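Local structure of cellulase (Bacillus sp. BG-CS10, 5E09) at residues G227-P230 and F231-V235; T239-E243 and E244-D248. The protein is a halophilic family 5 cellulase that probably hydrolyses internal beta-1,4 links of cellulose and carries a family 46 carbohydrate-binding module. One frame throughout, in Å; residues are numbered along the deposited sequence.

Contact 1 (G227-P230 and F231-V235); sequences GFWP and FSVNV
A Schellman motif ends the short helix 229-232, and Pro230 and Val235 make its outer bond: Val235 N reaches Pro230 O at 2.9 Å, lying in the carbonyl plane. The inner bond, Asn234 N to Phe231 O, is weak at 3.2 Å, and the positive phi of Asn234 confirms the assignment. At the other end Phe228 occupies the N-cap position, and its carbonyl O takes Ser232 N at 3.1 Å, the first full-turn bond. One acceptor carries a double load. Trp229 O receives Val233 N nearly straight on, at a C=O...N angle of 164°, and also Ser232 OG at 2.8 Å from a tilted, more lateral approach. With chi1 at 67°, Ser232 OG sits between its own backbone N and carbonyl carbon, which turns the hydroxyl back toward that oxygen one turn earlier.

The Trp229 indole, its CG anti to the backbone N (chi1 179°), leans over the end of the helix and offers one face to two valines. Val233 CG2 stands 4.2 Å from the centroid of the five-membered ring, while Val235 CG1 covers the six-membered ring, 3.7 Å from Trp229 CH2; both are CH-pi contacts. Pro230 CD lies 3.5 Å above the plane of the Phe228 ring, over its centre, so the aromatic side chain packs against the first turn.

The turn follows barrel strand 219-225, at the end of the sheet where family 5 enzymes have their active site. Phe228 and Phe231 pack on helix 243-261. On another side Trp229 touches Trp476 and Asn234 touches Phe482, both in the C-terminal carbohydrate-binding region, while Asn234 ND2 is hydrogen-bonded to Val283 O in the loop between strand 267-272 and helix 286-302.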
loop_
_atom_site.group_PDB
_atom_site.type_symbol
_atom_site.label_atom_id
_atom_site.label_comp_id
_atom_site.label_asym_id
_atom_site.label_seq_id
_atom_site.Cartn_x
_atom_site.Cartn_y
_atom_site.Cartn_z
ATOM N N GLY A 227 6.960 0.111 0.909
ATOM C CA GLY A 227 7.513 1.271 1.573
ATOM C C GLY A 227 8.428 0.925 2.726
ATOM O O GLY A 227 8.281 -0.120 3.364
ATOM N N PHE A 228 9.383 1.817 2.970
ATOM C CA PHE A 228 10.242 1.760 4.138
ATOM C C PHE A 228 9.405 1.451 5.378
ATOM O O PHE A 228 8.537 2.234 5.767
ATOM C CB PHE A 228 10.999 3.078 4.287
ATOM C CG PHE A 228 11.977 3.093 5.417
ATOM C CD1 PHE A 228 12.986 2.146 5.488
ATOM C CD2 PHE A 228 11.904 4.068 6.401
ATOM C CE1 PHE A 228 13.901 2.159 6.530
ATOM C CE2 PHE A 228 12.815 4.089 7.449
ATOM C CZ PHE A 228 13.814 3.132 7.513
ATOM N N TRP A 229 9.678 0.297 5.980
ATOM C CA TRP A 229 8.797 -0.307 6.981
ATOM C C TRP A 229 8.266 0.610 8.101
ATOM O O TRP A 229 7.058 0.649 8.330
ATOM C CB TRP A 229 9.501 -1.519 7.611
ATOM C CG TRP A 229 8.667 -2.161 8.667
ATOM C CD1 TRP A 229 7.558 -2.936 8.478
ATOM C CD2 TRP A 229 8.853 -2.062 10.080
ATOM N NE1 TRP A 229 7.043 -3.326 9.689
ATOM C CE2 TRP A 229 7.823 -2.802 10.695
ATOM C CE3 TRP A 229 9.793 -1.418 10.895
ATOM C CZ2 TRP A 229 7.704 -2.926 12.076
ATOM C CZ3 TRP A 229 9.676 -1.538 12.269
ATOM C CH2 TRP A 229 8.638 -2.287 12.846
ATOM N N PRO A 230 9.146 1.343 8.809
ATOM C CA PRO A 230 8.606 2.101 9.948
ATOM C C PRO A 230 7.582 3.174 9.552
ATOM O O PRO A 230 6.627 3.432 10.289
ATOM C CB PRO A 230 9.852 2.757 10.559
ATOM C CG PRO A 230 11.012 2.032 9.986
ATOM C CD PRO A 230 10.593 1.566 8.643
ATOM N N PHE A 231 7.787 3.801 8.400
ATOM C CA PHE A 231 6.825 4.769 7.896
ATOM C C PHE A 231 5.550 4.077 7.426
ATOM O O PHE A 231 4.445 4.564 7.666
ATOM C CB PHE A 231 7.422 5.593 6.751
ATOM C CG PHE A 231 6.404 6.403 5.998
ATOM C CD1 PHE A 231 5.845 7.544 6.561
ATOM C CD2 PHE A 231 5.995 6.018 4.732
ATOM C CE1 PHE A 231 4.901 8.281 5.869
ATOM C CE2 PHE A 231 5.056 6.755 4.035
ATOM C CZ PHE A 231 4.507 7.883 4.604
ATOM N N SER A 232 5.706 2.933 6.764
ATOM C CA SER A 232 4.570 2.276 6.141
ATOM C C SER A 232 3.558 1.758 7.163
ATOM O O SER A 232 2.382 1.632 6.845
ATOM C CB SER A 232 5.040 1.128 5.244
ATOM O OG SER A 232 5.620 0.092 6.010
ATOM N N VAL A 233 4.006 1.455 8.381
ATOM C CA VAL A 233 3.087 1.011 9.428
ATOM C C VAL A 233 2.965 2.031 10.558
ATOM O O VAL A 233 2.267 1.785 11.538
ATOM C CB VAL A 233 3.514 -0.351 10.045
ATOM C CG1 VAL A 233 3.602 -1.433 8.971
ATOM C CG2 VAL A 233 4.831 -0.213 10.803
ATOM N N ASN A 234 3.649 3.165 10.412
ATOM C CA ASN A 234 3.610 4.253 11.393
ATOM C C ASN A 234 4.050 3.783 12.775
ATOM O O ASN A 234 3.233 3.641 13.689
ATOM C CB ASN A 234 2.210 4.880 11.474
ATOM C CG ASN A 234 2.192 6.200 12.264
ATOM O OD1 ASN A 234 3.140 6.532 12.978
ATOM N ND2 ASN A 234 1.097 6.939 12.152
ATOM N N VAL A 235 5.352 3.557 12.914
ATOM C CA VAL A 235 5.945 3.145 14.177
ATOM C C VAL A 235 7.316 3.804 14.301
ATOM O O VAL A 235 7.861 4.287 13.303
ATOM C CB VAL A 235 6.074 1.604 14.261
ATOM C CG1 VAL A 235 7.190 1.110 13.342
ATOM C CG2 VAL A 235 6.295 1.149 15.702
#

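Contact 2 (T239-E243 and E244-D248); sequences TRFEE and ETQQD
Gln247 N to Glu243 O, 2.9 Å, and Gln246 N to Glu242 O, nearly linear with an N-H...O angle of 170°, are the bonds that start helix 243-261, with Glu242 as its N-cap residue. Glu242 O also takes a weak bond from Thr245 N, so the cap carbonyl serves two successive amides. Just before it, Phe241 is the centre of an inverse gamma turn, its N hydrogen-bonded to Glu288 OE1 of helix 286-302. Farther out, Glu244 OE2 is bonded to Tyr238 OH.

Packing centres on the Phe241 ring, carried toward the first helical turn by a CG anti to the backbone N (chi1 179°). Thr245 CG2 meets it obliquely, 3.7 Å from Phe241 CD1, and Phe295 makes an edge-to-face contact with it. Replacing Phe241 with an alanine would probably take away one apolar neighbour of the Gln246 stem and the Thr245 methyl and open a gap facing Phe295. Gln246 crosses the ring at about a right angle, its amide plane turned 56° away, which rules out a flat amide stack; the touching atom is CG, over one face and 3.4 Å from Phe241 CZ.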
loop_
_atom_site.group_PDB
_atom_site.type_symbol
_atom_site.label_atom_id
_atom_site.label_comp_id
_atom_site.label_asym_id
_atom_site.label_seq_id
_atom_site.Cartn_x
_atom_site.Cartn_y
_atom_site.Cartn_z
ATOM N N THR A 239 6.288 9.322 11.280
ATOM C CA THR A 239 4.951 9.800 10.960
ATOM C C THR A 239 4.934 10.556 9.632
ATOM O O THR A 239 3.892 10.658 8.992
ATOM C CB THR A 239 4.405 10.723 12.073
ATOM O OG1 THR A 239 5.383 11.719 12.376
ATOM C CG2 THR A 239 4.115 9.938 13.338
ATOM N N ARG A 240 6.085 11.086 9.223
ATOM C CA ARG A 240 6.170 11.866 7.994
ATOM C C ARG A 240 7.005 11.195 6.918
ATOM O O ARG A 240 7.913 10.411 7.196
ATOM C CB ARG A 240 6.735 13.268 8.259
ATOM C CG ARG A 240 6.102 14.001 9.421
ATOM C CD ARG A 240 6.693 15.391 9.614
ATOM N NE ARG A 240 5.801 16.224 10.417
ATOM C CZ ARG A 240 6.197 17.235 11.188
ATOM N NH1 ARG A 240 7.483 17.553 11.273
ATOM N NH2 ARG A 240 5.302 17.924 11.887
ATOM N N PHE A 241 6.664 11.517 5.676
ATOM C CA PHE A 241 7.403 11.052 4.517
ATOM C C PHE A 241 8.714 11.814 4.400
ATOM O O PHE A 241 8.782 12.823 3.710
ATOM C CB PHE A 241 6.562 11.227 3.252
ATOM C CG PHE A 241 7.264 10.799 1.996
ATOM C CD1 PHE A 241 7.570 9.467 1.783
ATOM C CD2 PHE A 241 7.611 11.727 1.025
ATOM C CE1 PHE A 241 8.219 9.061 0.628
ATOM C CE2 PHE A 241 8.257 11.329 -0.135
ATOM C CZ PHE A 241 8.561 9.992 -0.332
ATOM N N GLU A 242 9.753 11.338 5.079
ATOM C CA GLU A 242 11.011 12.079 5.121
ATOM C C GLU A 242 12.153 11.304 4.429
ATOM O O GLU A 242 11.906 10.290 3.762
ATOM C CB GLU A 242 11.323 12.449 6.595
ATOM C CG GLU A 242 10.384 13.454 7.285
ATOM C CD GLU A 242 10.725 13.700 8.749
ATOM O OE1 GLU A 242 11.568 12.971 9.319
ATOM O OE2 GLU A 242 10.116 14.611 9.342
ATOM N N GLU A 243 13.382 11.788 4.604
ATOM C CA GLU A 243 14.541 11.401 3.809
ATOM C C GLU A 243 14.830 9.907 3.761
ATOM O O GLU A 243 15.249 9.415 2.718
ATOM C CB GLU A 243 15.794 12.135 4.301
ATOM C CG GLU A 243 16.393 13.067 3.257
ATOM C CD GLU A 243 17.468 13.962 3.833
ATOM O OE1 GLU A 243 18.367 13.433 4.517
ATOM O OE2 GLU A 243 17.401 15.195 3.625
ATOM N N GLU A 244 14.626 9.185 4.859
ATOM C CA GLU A 244 14.928 7.755 4.860
ATOM C C GLU A 244 13.964 6.956 3.991
ATOM O O GLU A 244 14.372 6.011 3.308
ATOM C CB GLU A 244 14.912 7.199 6.276
ATOM C CG GLU A 244 15.866 7.894 7.220
ATOM C CD GLU A 244 15.991 7.150 8.522
ATOM O OE1 GLU A 244 16.129 5.906 8.472
ATOM O OE2 GLU A 244 15.949 7.807 9.586
ATOM N N THR A 245 12.688 7.328 4.030
ATOM C CA THR A 245 11.671 6.687 3.202
ATOM C C THR A 245 11.989 6.906 1.715
ATOM O O THR A 245 11.989 5.961 0.889
ATOM C CB THR A 245 10.274 7.235 3.550
ATOM O OG1 THR A 245 10.129 7.274 4.976
ATOM C CG2 THR A 245 9.178 6.365 2.960
ATOM N N GLN A 246 12.303 8.159 1.396
ATOM C CA GLN A 246 12.654 8.557 0.037
ATOM C C GLN A 246 13.884 7.803 -0.456
ATOM O O GLN A 246 13.903 7.262 -1.569
ATOM C CB GLN A 246 12.893 10.066 -0.018
ATOM C CG GLN A 246 11.725 10.883 0.524
ATOM C CD GLN A 246 11.960 12.379 0.459
ATOM O OE1 GLN A 246 12.526 12.970 1.375
ATOM N NE2 GLN A 246 11.514 13.001 -0.624
ATOM N N GLN A 247 14.902 7.753 0.398
ATOM C CA GLN A 247 16.165 7.120 0.055
ATOM C C GLN A 247 15.981 5.628 -0.147
ATOM O O GLN A 247 16.632 5.033 -1.007
ATOM C CB GLN A 247 17.216 7.378 1.131
ATOM C CG GLN A 247 18.636 7.088 0.669
ATOM C CD GLN A 247 19.019 7.900 -0.557
ATOM O OE1 GLN A 247 18.817 9.114 -0.596
ATOM N NE2 GLN A 247 19.567 7.233 -1.568
ATOM N N ASP A 248 15.091 5.029 0.645
ATOM C CA ASP A 248 14.781 3.612 0.493
ATOM C C ASP A 248 14.166 3.346 -0.876
ATOM O O ASP A 248 14.507 2.359 -1.547
ATOM C CB ASP A 248 13.840 3.135 1.592
ATOM C CG ASP A 248 13.694 1.631 1.605
ATOM O OD1 ASP A 248 14.645 0.953 2.052
ATOM O OD2 ASP A 248 12.637 1.127 1.158
#

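Leaving barrel strand 219-225, the chain first makes contact 1, which closes the single turn of helix 229-232 and its Schellman end, and then, after the short link 236-238, makes contact 2, which opens helix 243-261. The two lie in series, neither nesting nor crossing, and each closes only a local turn. Their centres are nevertheless about 9 Å apart, because the chain doubles back: Phe231 CB comes within 3.6 Å of Thr245 OG1, and Phe231 CE1 within 3.7 Å of Phe241 N. Phe231 thus joins both, holding the short helix against the start of the longer one in the connection to strand 267-272.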